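Local atomic coordinates of putative fructosamine-3-kinase (Thermobifida fusca YX, PDB entry 3F7W), a protein that probably acts as a kinase of the fructosamine kinase family, transferring phosphate to sugar-modified amines, although its substrate is not established. Residues G73-Q78 against G106-A111; N197-W202 against V208-A213; G217-D222 against D239-V244; L226-L231 against H261-H266. One frame throughout, in Å; residues are numbered along the deposited sequence.

Contact 1: residues G73-Q78 against G106-A111; sequences GSPVPQ and GHQLAA. With EDO (1,2-ethanediol), chain H.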
loop_
_atom_site.group_PDB
_atom_site.type_symbol
_atom_site.label_atom_id
_atom_site.label_comp_id
_atom_site.label_asym_id
_atom_site.label_seq_id
_atom_site.Cartn_x
_atom_site.Cartn_y
_atom_site.Cartn_z
ATOM N N GLY A 73 -17.391 -0.129 7.448
ATOM C CA GLY A 73 -16.468 -1.021 8.146
ATOM C C GLY A 73 -15.027 -0.826 7.723
ATOM O O GLY A 73 -14.242 -1.787 7.720
ATOM N N SER A 74 -14.674 0.406 7.375
ATOM C CA SER A 74 -13.345 0.731 6.899
ATOM C C SER A 74 -12.261 0.104 7.774
ATOM O O SER A 74 -12.289 0.243 9.021
ATOM C CB SER A 74 -13.089 2.244 6.910
ATOM O OG SER A 74 -11.746 2.501 6.510
ATOM N N PRO A 75 -11.275 -0.546 7.144
ATOM C CA PRO A 75 -10.127 -1.056 7.904
ATOM C C PRO A 75 -8.995 -0.014 8.046
ATOM O O PRO A 75 -7.931 -0.356 8.508
ATOM C CB PRO A 75 -9.649 -2.237 7.041
ATOM C CG PRO A 75 -9.965 -1.810 5.684
ATOM C CD PRO A 75 -11.168 -0.890 5.720
ATOM N N VAL A 76 -9.240 1.245 7.685
ATOM C CA VAL A 76 -8.202 2.281 7.635
ATOM C C VAL A 76 -8.200 3.051 8.952
ATOM O O VAL A 76 -9.255 3.522 9.389
ATOM C CB VAL A 76 -8.500 3.283 6.469
ATOM C CG1 VAL A 76 -7.401 4.345 6.360
ATOM C CG2 VAL A 76 -8.654 2.531 5.156
ATOM N N PRO A 77 -7.026 3.262 9.558
ATOM C CA PRO A 77 -7.005 4.106 10.788
ATOM C C PRO A 77 -7.397 5.555 10.525
ATOM O O PRO A 77 -7.081 6.122 9.462
ATOM C CB PRO A 77 -5.552 4.075 11.228
ATOM C CG PRO A 77 -4.903 3.081 10.430
ATOM C CD PRO A 77 -5.673 2.860 9.171
ATOM N N GLN A 78 -8.037 6.166 11.525
ATOM C CA GLN A 78 -8.363 7.574 11.505
ATOM C C GLN A 78 -7.121 8.411 11.840
ATOM O O GLN A 78 -6.328 8.039 12.688
ATOM C CB GLN A 78 -9.446 7.865 12.545
ATOM C CG GLN A 78 -10.733 7.064 12.398
ATOM C CD GLN A 78 -11.739 7.449 13.465
ATOM O OE1 GLN A 78 -11.363 8.023 14.489
ATOM N NE2 GLN A 78 -13.012 7.143 13.238
ATOM N N GLY A 106 -12.211 -9.724 4.526
ATOM C CA GLY A 106 -12.586 -9.845 3.114
ATOM C C GLY A 106 -13.688 -8.870 2.734
ATOM O O GLY A 106 -13.605 -8.175 1.734
ATOM N N HIS A 107 -14.724 -8.812 3.546
ATOM C CA HIS A 107 -15.812 -7.857 3.325
ATOM C C HIS A 107 -15.353 -6.393 3.419
ATOM O O HIS A 107 -15.786 -5.545 2.635
ATOM C CB HIS A 107 -16.927 -8.102 4.338
ATOM C CG HIS A 107 -17.658 -9.402 4.147
ATOM N ND1 HIS A 107 -18.479 -9.934 5.123
ATOM C CD2 HIS A 107 -17.732 -10.252 3.092
ATOM C CE1 HIS A 107 -19.014 -11.059 4.676
ATOM N NE2 HIS A 107 -18.572 -11.281 3.451
ATOM N N GLN A 108 -14.528 -6.091 4.418
ATOM C CA GLN A 108 -13.977 -4.766 4.610
ATOM C C GLN A 108 -13.225 -4.293 3.379
ATOM O O GLN A 108 -13.385 -3.146 2.942
ATOM C CB GLN A 108 -13.026 -4.722 5.813
ATOM C CG GLN A 108 -13.644 -4.919 7.198
ATOM C CD GLN A 108 -12.602 -4.868 8.281
ATOM O OE1 GLN A 108 -11.849 -5.852 8.507
ATOM N NE2 GLN A 108 -12.466 -3.687 8.910
ATOM N N LEU A 109 -12.371 -5.155 2.848
ATOM C CA LEU A 109 -11.589 -4.810 1.660
ATOM C C LEU A 109 -12.442 -4.595 0.417
ATOM O O LEU A 109 -12.163 -3.706 -0.383
ATOM C CB LEU A 109 -10.552 -5.914 1.360
ATOM C CG LEU A 109 -9.240 -5.997 2.137
ATOM C CD1 LEU A 109 -8.445 -7.232 1.588
ATOM C CD2 LEU A 109 -8.418 -4.709 2.037
ATOM N N ALA A 110 -13.446 -5.448 0.214
ATOM C CA ALA A 110 -14.368 -5.280 -0.891
ATOM C C ALA A 110 -15.052 -3.903 -0.843
ATOM O O ALA A 110 -15.146 -3.232 -1.858
ATOM C CB ALA A 110 -15.436 -6.435 -0.909
ATOM N N ALA A 111 -15.543 -3.493 0.323
ATOM C CA ALA A 111 -16.241 -2.204 0.440
ATOM C C ALA A 111 -15.266 -1.038 0.192
ATOM O O ALA A 111 -15.615 -0.046 -0.437
ATOM C CB ALA A 111 -16.898 -2.068 1.812
HETATM C C1 EDO H . -10.554 6.377 17.143
HETATM O O1 EDO H . -11.841 5.876 16.784
HETATM C C2 EDO H . -10.673 7.154 18.438
HETATM O O2 EDO H . -9.451 6.982 19.168
#

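Contact 2: residues N197-W202 against V208-A213; sequences NGNVLW and VVIDPA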
loop_
_atom_site.group_PDB
_atom_site.type_symbol
_atom_site.label_atom_id
_atom_site.label_comp_id
_atom_site.label_asym_id
_atom_site.label_seq_id
_atom_site.Cartn_x
_atom_site.Cartn_y
_atom_site.Cartn_z
ATOM N N ASN A 197 1.402 -8.638 4.106
ATOM C CA ASN A 197 0.939 -9.080 5.431
ATOM C C ASN A 197 1.370 -8.165 6.596
ATOM O O ASN A 197 0.637 -8.015 7.575
ATOM C CB ASN A 197 1.349 -10.544 5.725
ATOM C CG ASN A 197 2.856 -10.748 5.682
ATOM O OD1 ASN A 197 3.570 -10.353 6.619
ATOM N ND2 ASN A 197 3.352 -11.353 4.614
ATOM N N GLY A 198 2.517 -7.519 6.445
ATOM C CA GLY A 198 3.052 -6.634 7.479
ATOM C C GLY A 198 2.284 -5.325 7.590
ATOM O O GLY A 198 2.444 -4.590 8.560
ATOM N N ASN A 199 1.459 -5.038 6.598
ATOM C CA ASN A 199 0.588 -3.856 6.626
ATOM C C ASN A 199 -0.861 -4.200 6.966
ATOM O O ASN A 199 -1.753 -3.379 6.795
ATOM C CB ASN A 199 0.708 -3.092 5.300
ATOM C CG ASN A 199 1.995 -2.287 5.193
ATOM O OD1 ASN A 199 2.618 -1.941 6.214
ATOM N ND2 ASN A 199 2.423 -2.003 3.942
ATOM N N VAL A 200 -1.079 -5.433 7.406
ATOM C CA VAL A 200 -2.366 -5.937 7.913
ATOM C C VAL A 200 -2.200 -6.250 9.396
ATOM O O VAL A 200 -1.412 -7.132 9.794
ATOM C CB VAL A 200 -2.844 -7.174 7.108
ATOM C CG1 VAL A 200 -4.198 -7.698 7.615
ATOM C CG2 VAL A 200 -2.898 -6.802 5.617
ATOM N N LEU A 201 -2.905 -5.484 10.213
ATOM C CA LEU A 201 -2.909 -5.655 11.656
ATOM C C LEU A 201 -4.222 -6.297 12.065
ATOM O O LEU A 201 -5.296 -5.692 11.978
ATOM C CB LEU A 201 -2.742 -4.320 12.372
ATOM C CG LEU A 201 -1.486 -3.521 12.014
ATOM C CD1 LEU A 201 -1.348 -2.353 12.971
ATOM C CD2 LEU A 201 -0.246 -4.388 12.043
ATOM N N TRP A 202 -4.124 -7.542 12.493
ATOM C CA TRP A 202 -5.305 -8.317 12.821
ATOM C C TRP A 202 -5.979 -7.825 14.112
ATOM O O TRP A 202 -5.313 -7.375 15.071
ATOM C CB TRP A 202 -4.954 -9.800 12.884
ATOM C CG TRP A 202 -4.583 -10.349 11.563
ATOM C CD1 TRP A 202 -3.354 -10.319 10.979
ATOM C CD2 TRP A 202 -5.451 -11.004 10.643
ATOM N NE1 TRP A 202 -3.401 -10.929 9.748
ATOM C CE2 TRP A 202 -4.679 -11.357 9.518
ATOM C CE3 TRP A 202 -6.805 -11.336 10.666
ATOM C CZ2 TRP A 202 -5.214 -12.023 8.422
ATOM C CZ3 TRP A 202 -7.345 -12.001 9.566
ATOM C CH2 TRP A 202 -6.543 -12.342 8.462
ATOM N N VAL A 208 -6.976 -4.129 10.398
ATOM C CA VAL A 208 -6.651 -2.743 10.074
ATOM C C VAL A 208 -5.453 -2.719 9.104
ATOM O O VAL A 208 -4.474 -3.468 9.267
ATOM C CB VAL A 208 -6.330 -1.934 11.357
ATOM C CG1 VAL A 208 -5.773 -0.546 11.041
ATOM C CG2 VAL A 208 -7.593 -1.864 12.256
ATOM N N VAL A 209 -5.547 -1.849 8.101
ATOM C CA VAL A 209 -4.516 -1.733 7.063
ATOM C C VAL A 209 -3.735 -0.459 7.312
ATOM O O VAL A 209 -4.317 0.599 7.562
ATOM C CB VAL A 209 -5.105 -1.790 5.616
ATOM C CG1 VAL A 209 -5.880 -3.095 5.415
ATOM C CG2 VAL A 209 -6.004 -0.579 5.299
ATOM N N ILE A 210 -2.412 -0.568 7.266
ATOM C CA ILE A 210 -1.534 0.566 7.616
ATOM C C ILE A 210 -0.552 0.846 6.485
ATOM O O ILE A 210 -0.408 0.038 5.536
ATOM C CB ILE A 210 -0.790 0.329 8.947
ATOM C CG1 ILE A 210 0.069 -0.938 8.872
ATOM C CG2 ILE A 210 -1.756 0.316 10.148
ATOM C CD1 ILE A 210 1.171 -1.043 9.955
ATOM N N ASP A 211 0.102 2.007 6.558
ATOM C CA ASP A 211 1.143 2.364 5.631
ATOM C C ASP A 211 0.702 2.317 4.142
ATOM O O ASP A 211 1.392 1.762 3.294
ATOM C CB ASP A 211 2.369 1.489 5.885
ATOM C CG ASP A 211 2.905 1.617 7.313
ATOM O OD1 ASP A 211 2.698 2.666 7.983
ATOM O OD2 ASP A 211 3.529 0.643 7.743
ATOM N N PRO A 212 -0.419 2.959 3.806
ATOM C CA PRO A 212 -0.893 2.890 2.431
ATOM C C PRO A 212 -0.062 3.698 1.447
ATOM O O PRO A 212 0.593 4.692 1.816
ATOM C CB PRO A 212 -2.291 3.543 2.509
ATOM C CG PRO A 212 -2.142 4.558 3.572
ATOM C CD PRO A 212 -1.302 3.814 4.626
ATOM N N ALA A 213 -0.101 3.273 0.181
ATOM C CA ALA A 213 0.384 4.059 -0.959
ATOM C C ALA A 213 -0.865 4.204 -1.869
ATOM O O ALA A 213 -0.955 3.676 -2.982
ATOM C CB ALA A 213 1.556 3.349 -1.671
#

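Contact 3: residues G217-D222 against D239-V244; sequences GHREAD and DAYNEV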
loop_
_atom_site.group_PDB
_atom_site.type_symbol
_atom_site.label_atom_id
_atom_site.label_comp_id
_atom_site.label_asym_id
_atom_site.label_seq_id
_atom_site.Cartn_x
_atom_site.Cartn_y
_atom_site.Cartn_z
ATOM N N GLY A 217 -6.540 2.278 -8.614
ATOM C CA GLY A 217 -5.732 1.168 -9.146
ATOM C C GLY A 217 -6.645 0.012 -9.468
ATOM O O GLY A 217 -7.865 0.097 -9.258
ATOM N N HIS A 218 -6.072 -1.067 -9.978
ATOM C CA HIS A 218 -6.829 -2.272 -10.181
ATOM C C HIS A 218 -6.954 -2.973 -8.847
ATOM O O HIS A 218 -5.961 -3.209 -8.171
ATOM C CB HIS A 218 -6.140 -3.173 -11.210
ATOM C CG HIS A 218 -7.065 -4.138 -11.861
ATOM N ND1 HIS A 218 -7.819 -5.050 -11.145
ATOM C CD2 HIS A 218 -7.387 -4.312 -13.164
ATOM C CE1 HIS A 218 -8.538 -5.770 -11.992
ATOM N NE2 HIS A 218 -8.287 -5.349 -13.222
ATOM N N ARG A 219 -8.175 -3.323 -8.468
ATOM C CA ARG A 219 -8.388 -3.984 -7.171
ATOM C C ARG A 219 -7.618 -5.305 -7.044
ATOM O O ARG A 219 -7.241 -5.684 -5.956
ATOM C CB ARG A 219 -9.871 -4.187 -6.899
ATOM C CG ARG A 219 -10.625 -5.091 -7.869
ATOM C CD ARG A 219 -12.114 -4.663 -7.958
ATOM N NE ARG A 219 -12.951 -5.612 -8.700
ATOM C CZ ARG A 219 -13.736 -6.551 -8.160
ATOM N NH1 ARG A 219 -13.811 -6.738 -6.858
ATOM N NH2 ARG A 219 -14.450 -7.349 -8.954
ATOM N N GLU A 220 -7.378 -5.993 -8.170
ATOM C CA GLU A 220 -6.553 -7.208 -8.173
ATOM C C GLU A 220 -5.145 -6.972 -7.624
ATOM O O GLU A 220 -4.555 -7.889 -7.089
ATOM C CB GLU A 220 -6.525 -7.871 -9.552
ATOM C CG GLU A 220 -7.900 -8.523 -9.935
ATOM C CD GLU A 220 -7.956 -9.099 -11.349
ATOM O OE1 GLU A 220 -6.912 -9.534 -11.899
ATOM O OE2 GLU A 220 -9.067 -9.144 -11.898
ATOM N N ALA A 221 -4.627 -5.735 -7.723
ATOM C CA ALA A 221 -3.313 -5.390 -7.189
ATOM C C ALA A 221 -3.218 -5.721 -5.712
ATOM O O ALA A 221 -2.272 -6.368 -5.272
ATOM C CB ALA A 221 -2.980 -3.885 -7.430
ATOM N N ASP A 222 -4.197 -5.279 -4.934
ATOM C CA ASP A 222 -4.128 -5.471 -3.470
ATOM C C ASP A 222 -4.182 -6.955 -3.115
ATOM O O ASP A 222 -3.431 -7.442 -2.278
ATOM C CB ASP A 222 -5.277 -4.723 -2.758
ATOM C CG ASP A 222 -4.978 -3.212 -2.503
ATOM O OD1 ASP A 222 -3.857 -2.710 -2.755
ATOM O OD2 ASP A 222 -5.916 -2.521 -2.032
ATOM N N ASP A 239 -12.176 -15.584 -0.415
ATOM C CA ASP A 239 -13.514 -16.141 -0.556
ATOM C C ASP A 239 -14.602 -15.177 -0.086
ATOM O O ASP A 239 -15.605 -14.982 -0.774
ATOM C CB ASP A 239 -13.653 -17.468 0.222
ATOM C CG ASP A 239 -12.906 -18.623 -0.424
ATOM O OD1 ASP A 239 -12.395 -18.475 -1.548
ATOM O OD2 ASP A 239 -12.820 -19.688 0.222
ATOM N N ALA A 240 -14.409 -14.592 1.093
ATOM C CA ALA A 240 -15.350 -13.593 1.633
ATOM C C ALA A 240 -15.392 -12.351 0.726
ATOM O O ALA A 240 -16.464 -11.876 0.383
ATOM C CB ALA A 240 -14.996 -13.236 3.069
ATOM N N TYR A 241 -14.236 -11.876 0.272
ATOM C CA TYR A 241 -14.181 -10.789 -0.731
ATOM C C TYR A 241 -15.012 -11.086 -1.979
ATOM O O TYR A 241 -15.844 -10.271 -2.427
ATOM C CB TYR A 241 -12.718 -10.567 -1.110
ATOM C CG TYR A 241 -12.481 -9.417 -2.039
ATOM C CD1 TYR A 241 -12.672 -9.557 -3.426
ATOM C CD2 TYR A 241 -12.061 -8.187 -1.549
ATOM C CE1 TYR A 241 -12.454 -8.491 -4.297
ATOM C CE2 TYR A 241 -11.837 -7.099 -2.425
ATOM C CZ TYR A 241 -12.028 -7.281 -3.797
ATOM O OH TYR A 241 -11.809 -6.242 -4.672
ATOM N N ASN A 242 -14.784 -12.262 -2.533
ATOM C CA ASN A 242 -15.477 -12.723 -3.744
ATOM C C ASN A 242 -16.983 -12.942 -3.552
ATOM O O ASN A 242 -17.734 -12.918 -4.517
ATOM C CB ASN A 242 -14.777 -13.977 -4.313
ATOM C CG ASN A 242 -13.523 -13.640 -5.139
ATOM O OD1 ASN A 242 -13.486 -12.637 -5.852
ATOM N ND2 ASN A 242 -12.498 -14.488 -5.050
ATOM N N GLU A 243 -17.442 -13.112 -2.316
ATOM C CA GLU A 243 -18.878 -13.238 -2.060
ATOM C C GLU A 243 -19.573 -11.950 -2.399
ATOM O O GLU A 243 -20.672 -11.973 -2.930
ATOM C CB GLU A 243 -19.180 -13.496 -0.595
ATOM C CG GLU A 243 -18.949 -14.895 -0.119
ATOM C CD GLU A 243 -19.023 -15.003 1.404
ATOM O OE1 GLU A 243 -19.297 -13.983 2.121
ATOM O OE2 GLU A 243 -18.797 -16.128 1.873
ATOM N N VAL A 244 -18.926 -10.833 -2.074
ATOM C CA VAL A 244 -19.553 -9.523 -2.120
ATOM C C VAL A 244 -19.139 -8.677 -3.332
ATOM O O VAL A 244 -19.904 -7.830 -3.771
ATOM C CB VAL A 244 -19.307 -8.724 -0.807
ATOM C CG1 VAL A 244 -19.837 -9.503 0.412
ATOM C CG2 VAL A 244 -17.875 -8.425 -0.628
#

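Contact 4: residues L226-L231 against H261-H266; sequences LALFGL and HPLLVH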
loop_
_atom_site.group_PDB
_atom_site.type_symbol
_atom_site.label_atom_id
_atom_site.label_comp_id
_atom_site.label_asym_id
_atom_site.label_seq_id
_atom_site.Cartn_x
_atom_site.Cartn_y
_atom_site.Cartn_z
ATOM N N LEU A 226 -1.357 -9.398 -1.264
ATOM C CA LEU A 226 -1.627 -10.340 -0.155
ATOM C C LEU A 226 -1.060 -11.726 -0.480
ATOM O O LEU A 226 -0.449 -12.385 0.364
ATOM C CB LEU A 226 -3.123 -10.417 0.155
ATOM C CG LEU A 226 -3.727 -9.163 0.797
ATOM C CD1 LEU A 226 -5.266 -9.337 0.851
ATOM C CD2 LEU A 226 -3.094 -8.912 2.200
ATOM N N ALA A 227 -1.219 -12.144 -1.731
ATOM C CA ALA A 227 -0.739 -13.417 -2.175
ATOM C C ALA A 227 0.793 -13.447 -2.271
ATOM O O ALA A 227 1.394 -14.437 -1.912
ATOM C CB ALA A 227 -1.401 -13.798 -3.544
ATOM N N LEU A 228 1.411 -12.365 -2.737
ATOM C CA LEU A 228 2.837 -12.377 -3.033
ATOM C C LEU A 228 3.684 -12.792 -1.821
ATOM O O LEU A 228 4.558 -13.650 -1.931
ATOM C CB LEU A 228 3.263 -11.026 -3.551
ATOM C CG LEU A 228 4.730 -10.827 -3.959
ATOM C CD1 LEU A 228 5.132 -11.853 -4.975
ATOM C CD2 LEU A 228 4.920 -9.432 -4.538
ATOM N N PHE A 229 3.450 -12.165 -0.675
ATOM C CA PHE A 229 4.196 -12.514 0.549
ATOM C C PHE A 229 3.346 -13.322 1.523
ATOM O O PHE A 229 3.778 -13.661 2.628
ATOM C CB PHE A 229 4.770 -11.263 1.200
ATOM C CG PHE A 229 5.698 -10.525 0.287
ATOM C CD1 PHE A 229 7.019 -10.910 0.171
ATOM C CD2 PHE A 229 5.221 -9.498 -0.511
ATOM C CE1 PHE A 229 7.860 -10.263 -0.724
ATOM C CE2 PHE A 229 6.057 -8.837 -1.392
ATOM C CZ PHE A 229 7.391 -9.244 -1.493
ATOM N N GLY A 230 2.148 -13.668 1.084
ATOM C CA GLY A 230 1.272 -14.555 1.847
ATOM C C GLY A 230 0.532 -13.781 2.932
ATOM O O GLY A 230 0.897 -12.653 3.264
ATOM N N LEU A 231 -0.500 -14.415 3.487
ATOM C CA LEU A 231 -1.311 -13.819 4.545
ATOM C C LEU A 231 -1.961 -14.936 5.313
ATOM O O LEU A 231 -2.411 -15.900 4.694
ATOM C CB LEU A 231 -2.424 -12.965 3.952
ATOM C CG LEU A 231 -3.262 -12.134 4.935
ATOM C CD1 LEU A 231 -2.469 -10.898 5.415
ATOM C CD2 LEU A 231 -4.620 -11.745 4.322
ATOM N N HIS A 261 4.674 -4.887 -10.390
ATOM C CA HIS A 261 4.953 -3.563 -9.825
ATOM C C HIS A 261 5.652 -3.691 -8.460
ATOM O O HIS A 261 6.749 -3.169 -8.295
ATOM C CB HIS A 261 3.669 -2.713 -9.716
ATOM C CG HIS A 261 3.812 -1.541 -8.802
ATOM N ND1 HIS A 261 4.654 -0.475 -9.085
ATOM C CD2 HIS A 261 3.245 -1.273 -7.600
ATOM C CE1 HIS A 261 4.593 0.395 -8.088
ATOM N NE2 HIS A 261 3.752 -0.067 -7.174
ATOM N N PRO A 262 5.018 -4.373 -7.468
ATOM C CA PRO A 262 5.698 -4.474 -6.166
ATOM C C PRO A 262 7.035 -5.135 -6.253
ATOM O O PRO A 262 7.945 -4.738 -5.524
ATOM C CB PRO A 262 4.737 -5.322 -5.312
ATOM C CG PRO A 262 3.811 -5.956 -6.260
ATOM C CD PRO A 262 3.696 -5.002 -7.418
ATOM N N LEU A 263 7.186 -6.143 -7.122
ATOM C CA LEU A 263 8.481 -6.808 -7.219
ATOM C C LEU A 263 9.607 -5.902 -7.752
ATOM O O LEU A 263 10.762 -5.971 -7.271
ATOM C CB LEU A 263 8.393 -8.118 -8.028
ATOM C CG LEU A 263 7.717 -9.253 -7.230
ATOM C CD1 LEU A 263 7.341 -10.414 -8.178
ATOM C CD2 LEU A 263 8.600 -9.740 -6.004
ATOM N N LEU A 264 9.283 -5.071 -8.735
ATOM C CA LEU A 264 10.231 -4.075 -9.228
ATOM C C LEU A 264 10.598 -3.019 -8.175
ATOM O O LEU A 264 11.762 -2.613 -8.072
ATOM C CB LEU A 264 9.693 -3.401 -10.487
ATOM C CG LEU A 264 9.738 -4.297 -11.730
ATOM C CD1 LEU A 264 8.802 -3.717 -12.803
ATOM C CD2 LEU A 264 11.185 -4.454 -12.282
ATOM N N VAL A 265 9.617 -2.599 -7.391
ATOM C CA VAL A 265 9.895 -1.703 -6.272
ATOM C C VAL A 265 10.847 -2.370 -5.281
ATOM O O VAL A 265 11.778 -1.735 -4.809
ATOM C CB VAL A 265 8.591 -1.233 -5.586
ATOM C CG1 VAL A 265 8.900 -0.432 -4.289
ATOM C CG2 VAL A 265 7.800 -0.378 -6.564
ATOM N N HIS A 266 10.642 -3.654 -4.998
ATOM C CA HIS A 266 11.495 -4.355 -4.022
ATOM C C HIS A 266 12.940 -4.460 -4.527
ATOM O O HIS A 266 13.902 -4.257 -3.768
ATOM C CB HIS A 266 10.913 -5.716 -3.659
ATOM C CG HIS A 266 9.521 -5.630 -3.125
ATOM N ND1 HIS A 266 9.072 -4.541 -2.398
ATOM C CD2 HIS A 266 8.467 -6.475 -3.230
ATOM C CE1 HIS A 266 7.795 -4.710 -2.104
ATOM N NE2 HIS A 266 7.409 -5.884 -2.574
#

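Contact 1: residues G73-Q78 against G106-A111
G73 and Q108 mark the closest backbone approach, CA to CA 5.7 Å, where an irregular loop runs past one side of a helix that extends beyond 106-111 at both ends. Q108 carries the contact. Its CG stands beside the backbone N (chi1 -67°) and the chain continues extended to CD, which carries the amide out to the loop. There Q108 NE2 donates to G73 O at 2.9 Å; the N-H points at the oxygen at 160°, and the oxygen lies almost in the amide plane. CG of Q108 also passes 3.2 Å from G73 O. P75 closes over the same amide, its CB 3.7 Å from Q108 NE2. Between them, S74 OG accepts from V76 N at 3.0 Å, an ST turn that shapes the loop.

The loop joins helix 57-68 to strand 79-83, as the αC-β4 loop does in protein kinases, where it packs against the C-lobe. Q108 OE1 accepts from A207 N, so the amide is held through both its oxygen and its nitrogen. This fixes its rotation and lets one helix side chain tie the loop and the hairpin turn to helix 99-114 through uncharged hydrogen bonds.

Contact 2: residues N197-W202 against V208-A213
L201 and V208 form a hydrogen-bonded antiparallel pair, with L201 N to V208 O at 2.7 Å and V208 N to L201 O at 2.8 Å, both nearly straight. V200 and V209 make the next, non-hydrogen-bonded pair. The ladder is prolonged past the strands by I210 N, which donates to N199 O at 2.9 Å.

The side chain of N199 leads from this ladder to the polar end of the contact. N199 CB lies 3.3 Å from I210 O, and CG, set beside the backbone N (chi1 -76°), stays scarcely farther from that oxygen and turns the amide toward D211. N199 OD1 comes 3.5 Å from D211 CB and 3.1 Å from D211 OD2, a close approach of two acceptors and not a bond; the amide and carboxylate planes stand 83° apart. ND2 donates to D194 O, which settles the orientation of the amide, while D211 OD1 forms a salt bridge with K45. The sequence HGDLWNGN that ends at N199 resembles the catalytic loop of protein kinases, and D211 falls where their DFG aspartate stands. The facing oxygens are thus consistent with a kinase-like metal site.

On the apolar side, L201 CD1 meets I210 CG2 at 3.9 Å, the two side chains crossing at about a right angle, and an unidentified ligand lies about 4 Å from the I210 side chain. On the other face of the hairpin, V200 and V209 rest on F105 of helix 99-114, and V200 also reaches L226 of helix 219-229; farther along, P212 packs on helix 57-68.

Contact 3: residues G217-D222 against D239-V244
R219 and Y241 meet by their side chains; the nearest CA atoms of the two segments, those of R219 and Y241, are 11.0 Å apart, so only long side chains meet. The tight part is concentrated round the tyrosine oxygen. R219 NH1 donates to Y241 OH at 3.0 Å, bent to 143°, with the oxygen near the guanidinium edge but tilted from its plane. R219 NH1 also comes 3.4 Å from Y241 CE1, ring and guanidinium having their planes only 24° apart. The arginine wraps the hydroxyl because its CG is tucked between the backbone N and carbonyl carbon (chi1 63°) before the chain runs extended to NE: CB and CG of R219 each pass 3.6 Å from Y241 OH, with CD close behind.

Away from this oxygen the contact is sparse, and only 99 Å² is buried in all. R219 is partly exposed, and an ethanediol molecule lies about 3 Å from its side chain, whereas Y241 is buried. Just before R219, H218 at the N-cap accepts from E220 N through its ND1 at 3.2 Å.

R219 NE forms a salt bridge with E186, and NH1 and NH2 also donate to the carbonyls of A245 and P246, just past the tyrosine's helix. Y241 OH bonds to H113 ND1, while H113 NE2 and the backbone N of H192 and G193 bond to the carboxylate of D222, as the αF aspartate holds the catalytic loop in protein kinases. The chemistry implies a polar junction: a guanidinium whose N-H groups are shared among E186, two carbonyls and the tyrosine oxygen probably holds the buried hydroxyl, which is linked through H113 to D222.

Contact 4: residues L226-L231 against H261-H266
L228 and F229, at the end of one helix, reach L263, P262 and H266 on another through different first torsions. In L228, CG points opposite the backbone N (chi1 -179°), which sends the isobutyl end toward the second helix; in F229 and H266, CG lies beside the backbone N (chi1 near -60° in both), and the two rings extend to meet from opposite directions.

L228 CD2 is the main apolar probe. It sits 3.9 Å from L263 CG and 4.0 Å from P262 CG, so one methyl bridges consecutive residues of the second helix, while L228 CD1 lies 4.1 Å from L263 CD1. The leucines cross at a slant. Next to them the aromatic pair makes closer contact: F229 CZ approaches H266 CD2 to 3.4 Å, and F229 CE2 is 3.5 Å from H266 NE2. The imidazole CD2 lies near the plane of the phenyl ring, at its edge, and with ring planes 67° apart and centroids separated by 5.2 Å the pair meets obliquely. With no hydrogen bond across these segments, this is plain side-chain packing of helix on helix in the helical part of a kinase-like fold.

G230, with positive phi, leads the chain out of helix 219-229, and its O accepts from N197 ND2 beside strand 200-203. Helix 251-270 is kinked around H261 and P262. L263 packs on helix 275-286 as well, L264 and V265 turn to helix 141-159, and L226 and A227 face helix 234-244.

Overall arrangement
Contact 2 lies nearest the chain's centre and combines strand pairing with a polar end beside the presumed active site; contact 4 is a surface contact, made of apolar and aromatic packing without a hydrogen bond. Contacts 1 and 3, both partly buried, each depend on one side-chain hydrogen bond, neutral in contact 1 and from a charged arginine in contact 3. Contacts 3 and 4 share helix 219-229, engaging its first turn and its last turn with different helices. P75 O to V209 N joins contact 1 to the hairpin of contact 2, H107 to E243 joins it to contact 3, and W202 packing on L231 connects contact 2 with contact 4.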